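Local coordinates for protein type III Pentaketide Synthase (Neurospora crassa, PDB 3EUO) that is a fungal type III polyketide synthase that makes pentaketides, probably by transferring and condensing acyl groups as its chalcone synthase relatives do, at residues Y15-D20 with R51-N56; R44-D49 with I198-D203; A173-T178 with N329-T334. One frame throughout, in Å; residues are numbered along the deposited sequence.

Interaction 1: residues Y15-D20 with R51-N56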
loop_
_atom_site.group_PDB
_atom_site.type_symbol
_atom_site.label_atom_id
_atom_site.label_comp_id
_atom_site.label_asym_id
_atom_site.label_seq_id
_atom_site.Cartn_x
_atom_site.Cartn_y
_atom_site.Cartn_z
ATOM N N TYR A 15 2.511 22.902 -15.777
ATOM C CA TYR A 15 2.658 22.784 -17.231
ATOM C C TYR A 15 1.515 22.020 -17.894
ATOM O O TYR A 15 0.939 21.099 -17.308
ATOM C CB TYR A 15 4.013 22.165 -17.599
ATOM C CG TYR A 15 5.201 22.942 -17.078
ATOM C CD1 TYR A 15 5.830 23.910 -17.869
ATOM C CD2 TYR A 15 5.694 22.722 -15.789
ATOM C CE1 TYR A 15 6.922 24.628 -17.388
ATOM C CE2 TYR A 15 6.788 23.440 -15.300
ATOM C CZ TYR A 15 7.395 24.387 -16.108
ATOM O OH TYR A 15 8.477 25.097 -15.625
ATOM N N SER A 16 1.198 22.424 -19.121
ATOM C CA SER A 16 0.164 21.771 -19.916
ATOM C C SER A 16 0.742 21.490 -21.288
ATOM O O SER A 16 1.110 22.418 -22.018
ATOM C CB SER A 16 -1.081 22.655 -20.025
ATOM O OG SER A 16 -1.801 22.688 -18.800
ATOM N N LEU A 17 0.836 20.208 -21.624
ATOM C CA LEU A 17 1.528 19.764 -22.827
ATOM C C LEU A 17 0.577 19.330 -23.924
ATOM O O LEU A 17 -0.263 18.449 -23.722
ATOM C CB LEU A 17 2.471 18.611 -22.504
ATOM C CG LEU A 17 3.455 18.792 -21.342
ATOM C CD1 LEU A 17 4.208 17.484 -21.095
ATOM C CD2 LEU A 17 4.424 19.942 -21.600
ATOM N N GLY A 18 0.747 19.939 -25.093
ATOM C CA GLY A 18 0.025 19.540 -26.293
ATOM C C GLY A 18 0.649 18.278 -26.860
ATOM O O GLY A 18 1.687 17.825 -26.366
ATOM N N PRO A 19 0.019 17.695 -27.893
ATOM C CA PRO A 19 0.524 16.459 -28.490
ATOM C C PRO A 19 1.929 16.579 -29.067
ATOM O O PRO A 19 2.590 15.555 -29.244
ATOM C CB PRO A 19 -0.483 16.162 -29.613
ATOM C CG PRO A 19 -1.185 17.444 -29.860
ATOM C CD PRO A 19 -1.222 18.151 -28.544
ATOM N N ASP A 20 2.382 17.808 -29.339
ATOM C CA ASP A 20 3.723 18.032 -29.892
ATOM C C ASP A 20 4.865 17.772 -28.900
ATOM O O ASP A 20 6.007 17.604 -29.317
ATOM C CB ASP A 20 3.858 19.427 -30.527
ATOM C CG ASP A 20 3.816 20.563 -29.506
ATOM O OD1 ASP A 20 3.043 20.484 -28.526
ATOM O OD2 ASP A 20 4.552 21.558 -29.703
ATOM N N ARG A 51 -2.097 17.569 -21.740
ATOM C CA ARG A 51 -1.805 16.749 -20.564
ATOM C C ARG A 51 -1.057 17.585 -19.530
ATOM O O ARG A 51 -0.128 18.318 -19.858
ATOM C CB ARG A 51 -0.970 15.521 -20.927
ATOM C CG ARG A 51 -1.658 14.487 -21.811
ATOM C CD ARG A 51 -0.692 13.349 -22.189
ATOM N NE ARG A 51 0.501 13.850 -22.874
ATOM C CZ ARG A 51 1.717 13.936 -22.335
ATOM N NH1 ARG A 51 1.941 13.538 -21.079
ATOM N NH2 ARG A 51 2.721 14.427 -23.053
ATOM N N SER A 52 -1.472 17.470 -18.277
ATOM C CA SER A 52 -0.835 18.187 -17.183
ATOM C C SER A 52 0.487 17.516 -16.827
ATOM O O SER A 52 0.557 16.291 -16.772
ATOM C CB SER A 52 -1.764 18.207 -15.975
ATOM O OG SER A 52 -2.869 19.075 -16.222
ATOM N N SER A 53 1.521 18.321 -16.595
ATOM C CA SER A 53 2.864 17.800 -16.309
ATOM C C SER A 53 3.655 18.663 -15.336
ATOM O O SER A 53 3.531 19.895 -15.326
ATOM C CB SER A 53 3.655 17.639 -17.607
ATOM O OG SER A 53 4.953 17.124 -17.373
ATOM N N ILE A 54 4.479 18.001 -14.528
ATOM C CA ILE A 54 5.419 18.687 -13.638
ATOM C C ILE A 54 6.476 19.486 -14.406
ATOM O O ILE A 54 7.129 20.362 -13.838
ATOM C CB ILE A 54 6.127 17.713 -12.663
ATOM C CG1 ILE A 54 6.911 16.633 -13.423
ATOM C CG2 ILE A 54 5.133 17.110 -11.686
ATOM C CD1 ILE A 54 8.382 16.973 -13.652
ATOM N N GLY A 55 6.647 19.177 -15.688
ATOM C CA GLY A 55 7.654 19.863 -16.500
ATOM C C GLY A 55 7.276 20.045 -17.957
ATOM O O GLY A 55 6.249 19.550 -18.427
ATOM N N ASN A 56 8.115 20.782 -18.677
ATOM C CA ASN A 56 7.990 20.873 -20.118
ATOM C C ASN A 56 9.061 19.991 -20.770
ATOM O O ASN A 56 9.916 19.447 -20.068
ATOM C CB ASN A 56 8.056 22.339 -20.580
ATOM C CG ASN A 56 9.392 22.994 -20.293
ATOM O OD1 ASN A 56 10.432 22.334 -20.237
ATOM N ND2 ASN A 56 9.371 24.314 -20.120
HETATM O O HOH W 1 -1.242 21.357 -15.433
HETATM O O HOH W 2 -3.155 20.389 -18.853
HETATM O O HOH W 3 -0.343 15.937 -24.817
HETATM O O HOH W 4 2.637 15.151 -25.912
#

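Interaction 2: residues R44-D49 with I198-D203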
loop_
_atom_site.group_PDB
_atom_site.type_symbol
_atom_site.label_atom_id
_atom_site.label_comp_id
_atom_site.label_asym_id
_atom_site.label_seq_id
_atom_site.Cartn_x
_atom_site.Cartn_y
_atom_site.Cartn_z
ATOM N N ARG A 44 -2.438 11.463 -31.597
ATOM C CA ARG A 44 -3.361 12.470 -32.096
ATOM C C ARG A 44 -4.794 11.959 -32.298
ATOM O O ARG A 44 -5.671 12.714 -32.716
ATOM C CB ARG A 44 -2.778 13.139 -33.350
ATOM C CG ARG A 44 -1.647 14.091 -32.976
ATOM C CD ARG A 44 -0.736 14.448 -34.113
ATOM N NE ARG A 44 0.424 15.173 -33.597
ATOM C CZ ARG A 44 0.489 16.492 -33.442
ATOM N NH1 ARG A 44 -0.539 17.270 -33.777
ATOM N NH2 ARG A 44 1.594 17.041 -32.959
ATOM N N TYR A 45 -5.018 10.684 -31.982
ATOM C CA TYR A 45 -6.331 10.052 -32.115
ATOM C C TYR A 45 -7.061 9.977 -30.770
ATOM O O TYR A 45 -8.190 9.477 -30.702
ATOM C CB TYR A 45 -6.212 8.610 -32.650
ATOM C CG TYR A 45 -5.442 8.385 -33.926
ATOM C CD1 TYR A 45 -5.374 9.358 -34.923
ATOM C CD2 TYR A 45 -4.821 7.154 -34.159
ATOM C CE1 TYR A 45 -4.674 9.125 -36.112
ATOM C CE2 TYR A 45 -4.114 6.914 -35.333
ATOM C CZ TYR A 45 -4.047 7.900 -36.307
ATOM O OH TYR A 45 -3.360 7.658 -37.477
ATOM N N THR A 46 -6.417 10.445 -29.703
ATOM C CA THR A 46 -6.931 10.226 -28.341
ATOM C C THR A 46 -8.083 11.142 -27.943
ATOM O O THR A 46 -8.905 10.768 -27.098
ATOM C CB THR A 46 -5.850 10.446 -27.274
ATOM O OG1 THR A 46 -5.375 11.795 -27.365
ATOM C CG2 THR A 46 -4.694 9.455 -27.432
ATOM N N GLY A 47 -8.121 12.341 -28.516
ATOM C CA GLY A 47 -9.074 13.372 -28.094
ATOM C C GLY A 47 -8.587 14.192 -26.902
ATOM O O GLY A 47 -9.342 15.011 -26.349
ATOM N N ILE A 48 -7.333 13.976 -26.501
ATOM C CA ILE A 48 -6.727 14.753 -25.416
ATOM C C ILE A 48 -6.073 15.985 -26.002
ATOM O O ILE A 48 -5.137 15.889 -26.800
ATOM C CB ILE A 48 -5.671 13.948 -24.616
ATOM C CG1 ILE A 48 -6.286 12.673 -24.028
ATOM C CG2 ILE A 48 -5.072 14.819 -23.504
ATOM C CD1 ILE A 48 -5.269 11.700 -23.398
ATOM N N ASP A 49 -6.575 17.145 -25.603
ATOM C CA ASP A 49 -6.032 18.413 -26.053
ATOM C C ASP A 49 -4.694 18.734 -25.368
ATOM O O ASP A 49 -3.735 19.163 -26.018
ATOM C CB ASP A 49 -7.055 19.526 -25.782
ATOM C CG ASP A 49 -6.703 20.828 -26.468
ATOM O OD1 ASP A 49 -6.374 20.800 -27.678
ATOM O OD2 ASP A 49 -6.775 21.882 -25.797
ATOM N N ILE A 198 2.370 7.030 -23.315
ATOM C CA ILE A 198 2.846 8.417 -23.418
ATOM C C ILE A 198 1.869 9.364 -24.120
ATOM O O ILE A 198 2.016 10.581 -24.026
ATOM C CB ILE A 198 4.263 8.531 -24.054
ATOM C CG1 ILE A 198 4.299 7.909 -25.457
ATOM C CG2 ILE A 198 5.286 7.925 -23.115
ATOM C CD1 ILE A 198 5.556 8.280 -26.276
ATOM N N ALA A 199 0.875 8.803 -24.804
ATOM C CA ALA A 199 -0.208 9.589 -25.411
ATOM C C ALA A 199 -1.305 9.942 -24.400
ATOM O O ALA A 199 -2.136 10.831 -24.641
ATOM C CB ALA A 199 -0.818 8.817 -26.576
ATOM N N LEU A 200 -1.315 9.236 -23.271
ATOM C CA LEU A 200 -2.461 9.282 -22.371
ATOM C C LEU A 200 -2.173 9.904 -21.016
ATOM O O LEU A 200 -2.954 10.722 -20.526
ATOM C CB LEU A 200 -3.022 7.877 -22.159
ATOM C CG LEU A 200 -3.569 7.089 -23.349
ATOM C CD1 LEU A 200 -4.000 5.727 -22.837
ATOM C CD2 LEU A 200 -4.743 7.837 -23.972
ATOM N N PHE A 201 -1.066 9.506 -20.401
ATOM C CA PHE A 201 -0.895 9.763 -18.968
ATOM C C PHE A 201 -0.338 11.131 -18.593
ATOM O O PHE A 201 0.530 11.681 -19.272
ATOM C CB PHE A 201 -0.096 8.634 -18.309
ATOM C CG PHE A 201 -0.883 7.372 -18.149
ATOM C CD1 PHE A 201 -1.806 7.243 -17.112
ATOM C CD2 PHE A 201 -0.716 6.314 -19.043
ATOM C CE1 PHE A 201 -2.548 6.066 -16.957
ATOM C CE2 PHE A 201 -1.456 5.131 -18.901
ATOM C CZ PHE A 201 -2.371 5.010 -17.858
ATOM N N SER A 202 -0.864 11.652 -17.487
ATOM C CA SER A 202 -0.531 12.975 -16.982
ATOM C C SER A 202 -0.328 12.963 -15.458
ATOM O O SER A 202 -0.488 11.918 -14.802
ATOM C CB SER A 202 -1.644 13.961 -17.365
ATOM O OG SER A 202 -2.893 13.558 -16.812
ATOM N N ASP A 203 -0.005 14.134 -14.908
ATOM C CA ASP A 203 0.372 14.300 -13.504
ATOM C C ASP A 203 -0.692 15.110 -12.768
ATOM O O ASP A 203 -1.226 16.080 -13.314
ATOM C CB ASP A 203 1.720 15.028 -13.377
ATOM C CG ASP A 203 2.824 14.385 -14.204
ATOM O OD1 ASP A 203 2.712 13.186 -14.536
ATOM O OD2 ASP A 203 3.807 15.088 -14.524
HETATM O O HOH W 5 -2.864 12.407 -26.634
#

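Interaction 3: residues A173-T178 with N329-T334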
loop_
_atom_site.group_PDB
_atom_site.type_symbol
_atom_site.label_atom_id
_atom_site.label_comp_id
_atom_site.label_asym_id
_atom_site.label_seq_id
_atom_site.Cartn_x
_atom_site.Cartn_y
_atom_site.Cartn_z
ATOM N N ALA A 173 -4.654 10.958 -3.596
ATOM C CA ALA A 173 -3.994 10.318 -4.739
ATOM C C ALA A 173 -2.992 11.272 -5.362
ATOM O O ALA A 173 -3.295 12.449 -5.587
ATOM C CB ALA A 173 -5.012 9.878 -5.769
ATOM N N LEU A 174 -1.790 10.769 -5.618
ATOM C CA LEU A 174 -0.774 11.545 -6.312
ATOM C C LEU A 174 -0.115 10.666 -7.362
ATOM O O LEU A 174 0.341 9.559 -7.059
ATOM C CB LEU A 174 0.260 12.082 -5.313
ATOM C CG LEU A 174 1.591 12.636 -5.840
ATOM C CD1 LEU A 174 1.402 13.889 -6.706
ATOM C CD2 LEU A 174 2.528 12.931 -4.676
ATOM N N GLU A 175 -0.055 11.164 -8.594
ATOM C CA GLU A 175 0.614 10.437 -9.669
ATOM C C GLU A 175 1.482 11.389 -10.468
ATOM O O GLU A 175 1.051 12.490 -10.807
ATOM C CB GLU A 175 -0.386 9.731 -10.600
ATOM C CG GLU A 175 -1.370 8.781 -9.899
ATOM C CD GLU A 175 -0.752 7.474 -9.407
ATOM O OE1 GLU A 175 0.480 7.264 -9.517
ATOM O OE2 GLU A 175 -1.526 6.636 -8.892
ATOM N N VAL A 176 2.721 10.975 -10.700
ATOM C CA VAL A 176 3.629 11.676 -11.610
ATOM C C VAL A 176 4.067 10.653 -12.655
ATOM O O VAL A 176 4.975 9.848 -12.417
ATOM C CB VAL A 176 4.858 12.272 -10.882
ATOM C CG1 VAL A 176 5.779 12.992 -11.878
ATOM C CG2 VAL A 176 4.419 13.237 -9.770
ATOM N N SER A 177 3.399 10.673 -13.801
ATOM C CA SER A 177 3.639 9.694 -14.853
ATOM C C SER A 177 4.478 10.246 -16.005
ATOM O O SER A 177 5.137 9.482 -16.714
ATOM C CB SER A 177 2.304 9.209 -15.412
ATOM O OG SER A 177 1.604 10.290 -16.000
ATOM N N THR A 178 4.441 11.562 -16.208
ATOM C CA THR A 178 5.044 12.154 -17.419
ATOM C C THR A 178 6.556 12.027 -17.466
ATOM O O THR A 178 7.150 12.048 -18.550
ATOM C CB THR A 178 4.666 13.640 -17.625
ATOM O OG1 THR A 178 5.151 14.415 -16.525
ATOM C CG2 THR A 178 3.158 13.805 -17.778
ATOM N N ASN A 329 -5.193 11.543 -18.657
ATOM C CA ASN A 329 -5.444 10.504 -17.658
ATOM C C ASN A 329 -4.374 10.577 -16.565
ATOM O O ASN A 329 -3.230 10.181 -16.785
ATOM C CB ASN A 329 -5.451 9.127 -18.357
ATOM C CG ASN A 329 -5.564 7.947 -17.393
ATOM O OD1 ASN A 329 -5.548 8.106 -16.178
ATOM N ND2 ASN A 329 -5.658 6.742 -17.953
ATOM N N SER A 330 -4.754 11.080 -15.389
ATOM C CA SER A 330 -3.811 11.241 -14.274
ATOM C C SER A 330 -3.852 10.042 -13.325
ATOM O O SER A 330 -3.617 10.189 -12.123
ATOM C CB SER A 330 -4.091 12.543 -13.504
ATOM O OG SER A 330 -4.044 13.669 -14.365
ATOM N N SER A 331 -4.139 8.863 -13.885
ATOM C CA SER A 331 -4.226 7.611 -13.128
ATOM C C SER A 331 -5.136 7.773 -11.893
ATOM O O SER A 331 -6.233 8.323 -12.014
ATOM C CB SER A 331 -2.821 7.089 -12.799
ATOM O OG SER A 331 -2.866 5.861 -12.098
ATOM N N SER A 332 -4.688 7.339 -10.714
ATOM C CA SER A 332 -5.548 7.331 -9.523
ATOM C C SER A 332 -6.058 8.711 -9.081
ATOM O O SER A 332 -7.052 8.797 -8.358
ATOM C CB SER A 332 -4.832 6.663 -8.340
ATOM O OG SER A 332 -3.783 7.488 -7.861
ATOM N N ALA A 333 -5.370 9.773 -9.507
ATOM C CA ALA A 333 -5.720 11.142 -9.095
ATOM C C ALA A 333 -6.890 11.744 -9.880
ATOM O O ALA A 333 -7.453 12.768 -9.479
ATOM C CB ALA A 333 -4.491 12.054 -9.183
ATOM N N THR A 334 -7.269 11.110 -10.987
ATOM C CA THR A 334 -8.251 11.716 -11.883
ATOM C C THR A 334 -9.666 11.707 -11.317
ATOM O O THR A 334 -10.420 12.664 -11.519
ATOM C CB THR A 334 -8.278 11.045 -13.271
ATOM O OG1 THR A 334 -6.940 10.853 -13.737
ATOM C CG2 THR A 334 -9.031 11.920 -14.271
#

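Interaction 1: residues Y15-D20 with R51-N56
Tyr15-Leu17 and Arg51-Ser53 run antiparallel with their axes 4.6 Å apart, tied by four backbone hydrogen bonds. Those of the Leu17-Arg51 pair are short and straight: Leu17 N gives to Arg51 O, and Arg51 N returns a bond to Leu17 O on a lone pair. Of the two bonds of the Tyr15-Ser53 pair, one, Tyr15 N to Ser53 O, is longer at 3.2 Å and bent, with an N-H angle of 141°. The tight face carries Tyr15, Leu17, Arg51 and Ser53. Tyr15, its ring anti to the carbonyl carbon (chi1 -58°), lays one face on backbone atoms, Gly55 C and Asn56 N, with Gly55 C 3.6 Å above the plane, nearer the rim than the middle. Asn56 crosses the ring obliquely, ND2 coming 3.7 Å from CE1, while its OD1 binds Asp58 N. Leu17 fills the next place: CD1 sits 3.5 Å from Ser53 CB, and CD2 faces Gly55 O. Ser53 OG, small enough to fit beside leucine, donates to Gly55 O at 2.9 Å, fixing the bend after the strand, and also pairs with Thr178. Arg51 runs alongside, its NH1 held by Phe201 O. At this Leu17-Arg51 end of the ladder two waters accept from Arg51 NE and NH2 and give to Leu17 O and Gly18 O.

Across the sheet, Ser16 and Ser52 do not touch through their side chains; waters mediate there, and small hydroxyls suit them. One joins Ser16 OG to Ser52 OG, and another gives to Tyr15 O while accepting from Ser52 OG, a hydroxyl that also meets His327. The whole is a short two-stranded antiparallel ladder, its hydrogen-bonded pairs Tyr15-Ser53 and Leu17-Arg51 flanking the non-hydrogen-bonded pair Ser16-Ser52.

Interaction 2: residues R44-D49 with I198-D203
The methyl of Thr46 and the chains of Ile48, Ala199 and Leu200 make the direct contact. CG2 of Thr46 rests 3.8 Å from CD2 of Leu200 and 4.0 Å from CB of Ala199, crossing the leucine obliquely. Ile48, extended from the backbone (chi2 171°), puts the tip of its chain, CD1, 3.5 Å from Ala199 O and close to CD2 of Leu200, so one leucine methyl group meets both Thr46 and Ile48. No direct hydrogen bond joins the two segments; a single water does, lying 2.7 Å from Thr46 OG1 and apparently donating to Ala199 O at 2.6 Å.

Threonine suits its place because, with OG1 in the crowded position between N and carbonyl carbon (chi1 60°), its methyl packs on Leu200 while its hydroxyl meets the water and accepts from Ile48 N, nearly straight at 163°. The turn passes through Gly47, whose positive phi leaves no room for a beta carbon beside the carbonyl before it. Farther out, Tyr324 of helix 318-327 packs on Ile48 and Leu200, and its hydroxyl bonds Thr46 O. This is an ST turn in a connecting loop, packed against a short, weakly bonded helix, 197-200.

Interaction 3: residues A173-T178 with N329-T334
One hydrogen bond and close packing join the end of strand 168-175 to the loop before helix 334-342 in this buried contact. Ser332 OG, in the crowded position between its N and carbonyl carbon (chi1 71°), donates to Glu175 OE2 at 2.6 Å, on the anti lone pair that points away from OE1. Glu175 reaches it through a chain bent at chi2 (-73°), which runs the carboxylate alongside the loop, so that OE2 meets Ser332 while OE1 faces Thr110, Cys111 and Thr112. OE1 has Cys111 N as a donor and the hydroxyls of Thr110 and Thr112 as partners, which would probably favour the ionised form of this buried acid.

Packing accompanies the bond. Glu175 CG lies 3.5 Å from Ser330 O and 3.7 Å from Ser331 CB, its methylenes lying against the loop backbone. Ala173 CB presses on Ala333, 3.6 Å from its CA, and lies 3.4 Å from Ser332 OG; two small alanines let strand and loop approach this closely.

Bonds inside the loop set its shape. Asn329 OD1 accepts from Ser331 N at 2.8 Å, closing an Asx turn, while Ser331 O receives both N and OG1 of Thr334.

Asn329 ND2 also bonds the sulfinic acid of the oxidised cysteine at position 143. That placement agrees with the Cys-His-Asn active site of chalcone and stilbene synthases, and the Ser-Glu-Thr cluster round Glu175 resembles the hydrogen-bond network beside it that is linked in stilbene synthases to the aldol route of cyclisation.

The three contacts lie close together: the centre of interaction 1 is about 10 Å from that of interaction 2 and 13 Å from that of interaction 3, with 2 and 3 also about 13 Å apart. Interaction 1 closes before interaction 3 opens, whereas interaction 2 crosses both along the chain. Asp203 joins them: its N bonds Ser52 O, while OD1 takes Ser177 N and OD2 bonds Thr178 OG1. In interaction 3, about 6 Å from the chain centre, the end of strand 168-175 of the mixed sheet meets a loop from the C-terminal half of this thiolase-like fold at the probable active site; the other two lie farther out, in the N-terminal half.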